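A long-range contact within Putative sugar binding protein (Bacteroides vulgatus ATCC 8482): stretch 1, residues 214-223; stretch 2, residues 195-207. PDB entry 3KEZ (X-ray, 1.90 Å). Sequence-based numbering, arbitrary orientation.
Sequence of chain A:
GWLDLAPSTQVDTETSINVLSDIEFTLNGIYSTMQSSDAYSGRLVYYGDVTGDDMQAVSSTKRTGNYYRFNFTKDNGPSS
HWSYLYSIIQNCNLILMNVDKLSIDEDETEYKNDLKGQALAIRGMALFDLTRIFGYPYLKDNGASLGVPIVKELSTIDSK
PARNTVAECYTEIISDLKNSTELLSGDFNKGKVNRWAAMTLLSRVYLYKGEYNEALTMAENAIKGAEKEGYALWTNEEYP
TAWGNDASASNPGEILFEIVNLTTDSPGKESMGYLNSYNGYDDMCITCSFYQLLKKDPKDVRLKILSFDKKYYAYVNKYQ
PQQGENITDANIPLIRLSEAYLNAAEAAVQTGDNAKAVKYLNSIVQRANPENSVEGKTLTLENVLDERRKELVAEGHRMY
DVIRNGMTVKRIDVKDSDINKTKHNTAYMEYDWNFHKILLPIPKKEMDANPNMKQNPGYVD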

# COMPACT_ATOMS: atom_id res chain seq x y z
N GLU A 214 -7.77 -17.61 6.23
CA GLU A 214 -6.36 -17.48 5.92
C GLU A 214 -5.90 -16.03 6.22
O GLU A 214 -4.80 -15.81 6.75
CB GLU A 214 -6.13 -17.84 4.44
CG GLU A 214 -6.41 -19.31 4.10
CD GLU A 214 -7.89 -19.66 3.78
OE1 GLU A 214 -8.83 -18.82 3.91
OE2 GLU A 214 -8.11 -20.83 3.39
N ALA A 215 -6.73 -15.03 5.88
CA ALA A 215 -6.43 -13.66 6.26
C ALA A 215 -6.20 -13.58 7.80
O ALA A 215 -5.23 -12.98 8.26
CB ALA A 215 -7.52 -12.73 5.88
N LEU A 216 -7.09 -14.19 8.57
CA LEU A 216 -7.05 -14.09 10.02
C LEU A 216 -5.82 -14.73 10.59
O LEU A 216 -5.13 -14.14 11.44
CB LEU A 216 -8.26 -14.73 10.64
CG LEU A 216 -8.33 -14.64 12.18
CD1 LEU A 216 -8.39 -13.19 12.66
CD2 LEU A 216 -9.59 -15.40 12.67
N THR A 217 -5.52 -15.94 10.11
CA THR A 217 -4.33 -16.65 10.58
C THR A 217 -3.08 -15.85 10.33
O THR A 217 -2.21 -15.74 11.22
CB THR A 217 -4.20 -18.04 9.96
OG1 THR A 217 -5.36 -18.77 10.33
CG2 THR A 217 -2.89 -18.79 10.45
N MSE A 218 -2.97 -15.31 9.13
CA MSE A 218 -1.73 -14.59 8.78
C MSE A 218 -1.61 -13.26 9.59
O MSE A 218 -0.50 -12.91 10.02
CB MSE A 218 -1.60 -14.30 7.28
CG MSE A 218 -1.21 -15.45 6.43
SE MSE A 218 0.62 -16.03 6.80
CE MSE A 218 0.46 -17.75 5.96
N ALA A 219 -2.72 -12.53 9.76
CA ALA A 219 -2.68 -11.27 10.54
C ALA A 219 -2.33 -11.53 11.99
O ALA A 219 -1.46 -10.83 12.58
CB ALA A 219 -4.00 -10.51 10.40
N GLU A 220 -2.93 -12.56 12.58
CA GLU A 220 -2.68 -12.90 13.96
C GLU A 220 -1.22 -13.33 14.17
O GLU A 220 -0.62 -12.97 15.16
CB GLU A 220 -3.62 -14.00 14.48
CG GLU A 220 -5.04 -13.52 14.66
CD GLU A 220 -5.89 -14.44 15.58
OE1 GLU A 220 -6.45 -15.42 15.07
OE2 GLU A 220 -6.05 -14.12 16.78
N ASN A 221 -0.68 -14.11 13.25
CA ASN A 221 0.71 -14.56 13.36
C ASN A 221 1.69 -13.42 13.09
O ASN A 221 2.74 -13.34 13.73
CB ASN A 221 0.97 -15.76 12.44
CG ASN A 221 0.27 -17.03 12.95
OD1 ASN A 221 0.13 -17.24 14.15
ND2 ASN A 221 -0.10 -17.88 12.04
N ALA A 222 1.32 -12.51 12.18
CA ALA A 222 2.15 -11.32 11.90
C ALA A 222 2.31 -10.51 13.19
O ALA A 222 3.42 -10.03 13.51
CB ALA A 222 1.53 -10.46 10.84
N ILE A 223 1.21 -10.35 13.91
CA ILE A 223 1.22 -9.58 15.17
C ILE A 223 2.06 -10.26 16.24
O ILE A 223 2.91 -9.61 16.86
CB ILE A 223 -0.23 -9.32 15.73
CG1 ILE A 223 -1.03 -8.40 14.80
CG2 ILE A 223 -0.19 -8.73 17.18
CD1 ILE A 223 -2.56 -8.53 14.98
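Stretch 2, residues 195-207: RWAAMTLLSRVYL

Stretch 2 is helical throughout, residues 195-207, with phi/psi pairs clustered near -62/-43 and an unbroken ladder of i to i+4 backbone hydrogen bonds from Met 199 N to Arg 195 O (2.9 Å) through Leu 207 N to Ser 203 O (3.1 Å). Stretch 1 is helical as well, so the contact is a packing of two helices. Their N-to-C directions differ by 161°, which makes the pair nearly antiparallel, with a signed crossing angle of -161°. The axes approach to 7.8 Å, a tight spacing.

The register follows from the nearest CA atoms: Ala 215 CA lies 4.2 Å from Ser 203 CA, and Ala 222 CA lies 4.9 Å from Trp 196 CA. Seven residues, about two turns, separate the paired positions on each helix. Ala 215, Ala 222 and Ser 203 leave little side chain between the backbones, and the contacts reflect this. Ser 203 CB rests 3.5 Å from Ala 215 O and 3.6 Å from Ala 219 N, so a side-chain carbon of stretch 2 touches the main chain of stretch 1 directly. No hydrogen bond crosses the interface; Ser 203 OG instead donates to Thr 200 O within its own helix (2.7 Å).

Between these close points the main bump is Met 218, a selenomethionine, whose CA-to-CB bond points toward stretch 2. Its side chain enters a hole formed by Met 199, Leu 202, Ser 203 and Tyr 206. The distances trace the walls: Met 218 CB is 3.8 Å from Met 199 O and 3.9 Å from Ser 203 CB, Met 218 SE is 4.0 Å from Met 199 CG, Met 218 CE is 4.0 Å from Leu 202 CD2, and Met 218 CG is 3.9 Å from Tyr 206 CE2, near the plane of the ring at its edge. With 93 Å² covered, Met 218 contributes the largest share of any residue to the 592 Å² buried in total.

At the Tyr 206 end the aromatic ring offers a flat surface. Glu 214 CB sits over one face, 3.5 Å from the centroid of the Tyr 206 ring and only 4° off the normal, a CH-pi contact; beyond CB the glutamate leads its end away from stretch 2. Ala 215 fits beside it, its CB 3.7 Å from Tyr 206 CB and 3.6 Å from Leu 207 CD2.

At the other end the CA-to-CB bond of Met 199, also a selenomethionine, points toward stretch 1, and the side chain answers Met 218 with a bump of its own. Its CB packs 3.8 Å from Ala 222 CB, while Met 199 SE lies 4.0 Å from Asn 221 CB. Ala 222 CB also comes within 3.5 Å of Thr 200 OG1, a hydroxyl that donates to Trp 196 O in its own helix (2.9 Å). The Trp 196 ring closes this end more loosely, with CZ3 4.1 Å from Asn 221 O.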

# COMPACT_ATOMS: atom_id res chain seq x y z
N ARG A 195 9.81 -11.01 7.58
CA ARG A 195 8.72 -11.98 7.65
C ARG A 195 7.36 -11.34 8.02
O ARG A 195 6.31 -11.65 7.43
CB ARG A 195 9.04 -13.10 8.63
CG ARG A 195 8.05 -14.25 8.57
CD ARG A 195 8.43 -15.37 9.54
NE ARG A 195 9.80 -15.77 9.34
CZ ARG A 195 10.58 -16.34 10.26
NH1 ARG A 195 10.11 -16.59 11.48
NH2 ARG A 195 11.84 -16.65 9.96
N TRP A 196 7.38 -10.44 9.00
CA TRP A 196 6.15 -9.87 9.54
C TRP A 196 5.49 -8.91 8.54
O TRP A 196 4.27 -8.92 8.39
CB TRP A 196 6.40 -9.22 10.91
CG TRP A 196 7.39 -9.98 11.73
CD1 TRP A 196 8.56 -9.51 12.21
CD2 TRP A 196 7.32 -11.37 12.12
NE1 TRP A 196 9.23 -10.52 12.90
CE2 TRP A 196 8.48 -11.65 12.86
CE3 TRP A 196 6.38 -12.39 11.91
CZ2 TRP A 196 8.73 -12.91 13.40
CZ3 TRP A 196 6.65 -13.65 12.43
CH2 TRP A 196 7.80 -13.89 13.18
N ALA A 197 6.29 -8.11 7.84
CA ALA A 197 5.78 -7.30 6.72
C ALA A 197 5.11 -8.20 5.68
O ALA A 197 3.97 -7.95 5.29
CB ALA A 197 6.93 -6.49 6.04
N ALA A 198 5.80 -9.24 5.25
CA ALA A 198 5.21 -10.14 4.21
C ALA A 198 3.92 -10.83 4.70
O ALA A 198 2.97 -10.93 3.95
CB ALA A 198 6.21 -11.18 3.69
N MSE A 199 3.87 -11.26 5.96
CA MSE A 199 2.65 -11.87 6.51
C MSE A 199 1.49 -10.86 6.55
O MSE A 199 0.34 -11.19 6.29
CB MSE A 199 2.89 -12.43 7.90
CG MSE A 199 3.67 -13.64 7.97
SE MSE A 199 3.58 -14.38 9.78
CE MSE A 199 4.64 -16.01 9.47
N THR A 200 1.79 -9.62 6.91
CA THR A 200 0.77 -8.57 6.95
C THR A 200 0.22 -8.32 5.56
O THR A 200 -1.00 -8.31 5.38
CB THR A 200 1.30 -7.28 7.57
OG1 THR A 200 1.73 -7.54 8.90
CG2 THR A 200 0.26 -6.20 7.60
N LEU A 201 1.09 -8.20 4.56
CA LEU A 201 0.64 -7.98 3.15
C LEU A 201 -0.18 -9.19 2.72
O LEU A 201 -1.27 -9.04 2.19
CB LEU A 201 1.79 -7.77 2.19
CG LEU A 201 1.49 -7.50 0.71
CD1 LEU A 201 0.42 -6.41 0.57
CD2 LEU A 201 2.77 -7.13 -0.06
N LEU A 202 0.30 -10.39 3.05
CA LEU A 202 -0.39 -11.60 2.62
C LEU A 202 -1.81 -11.64 3.23
O LEU A 202 -2.75 -12.00 2.54
CB LEU A 202 0.41 -12.87 2.95
CG LEU A 202 -0.30 -14.19 2.61
CD1 LEU A 202 -0.88 -14.18 1.17
CD2 LEU A 202 0.65 -15.36 2.81
N SER A 203 -1.94 -11.22 4.49
CA SER A 203 -3.25 -11.10 5.12
C SER A 203 -4.17 -10.15 4.39
O SER A 203 -5.35 -10.42 4.24
CB SER A 203 -3.16 -10.74 6.64
OG SER A 203 -2.92 -9.36 6.88
N ARG A 204 -3.63 -9.04 3.91
CA ARG A 204 -4.41 -8.12 3.08
C ARG A 204 -4.85 -8.80 1.80
O ARG A 204 -6.02 -8.70 1.39
CB ARG A 204 -3.57 -6.84 2.77
CG ARG A 204 -4.42 -5.75 2.09
CD ARG A 204 -3.56 -4.76 1.36
NE ARG A 204 -2.57 -4.15 2.20
CZ ARG A 204 -1.54 -3.44 1.74
NH1 ARG A 204 -1.36 -3.29 0.44
NH2 ARG A 204 -0.66 -2.91 2.55
N VAL A 205 -3.92 -9.51 1.16
CA VAL A 205 -4.23 -10.13 -0.12
C VAL A 205 -5.35 -11.17 0.09
O VAL A 205 -6.30 -11.18 -0.66
CB VAL A 205 -3.01 -10.78 -0.77
CG1 VAL A 205 -3.43 -11.57 -2.05
CG2 VAL A 205 -1.94 -9.72 -1.12
N TYR A 206 -5.28 -11.95 1.16
CA TYR A 206 -6.38 -12.87 1.49
C TYR A 206 -7.72 -12.17 1.70
O TYR A 206 -8.78 -12.73 1.34
CB TYR A 206 -6.01 -13.74 2.69
CG TYR A 206 -4.99 -14.87 2.43
CD1 TYR A 206 -5.18 -15.79 1.40
CD2 TYR A 206 -3.95 -15.12 3.32
CE1 TYR A 206 -4.33 -16.84 1.20
CE2 TYR A 206 -3.08 -16.22 3.14
CZ TYR A 206 -3.29 -17.06 2.09
OH TYR A 206 -2.50 -18.12 1.89
N LEU A 207 -7.72 -10.99 2.33
CA LEU A 207 -9.01 -10.26 2.53
C LEU A 207 -9.58 -9.90 1.19
O LEU A 207 -10.79 -10.08 0.94
CB LEU A 207 -8.81 -8.97 3.36
CG LEU A 207 -8.43 -9.12 4.82
CD1 LEU A 207 -8.08 -7.79 5.47
CD2 LEU A 207 -9.58 -9.82 5.51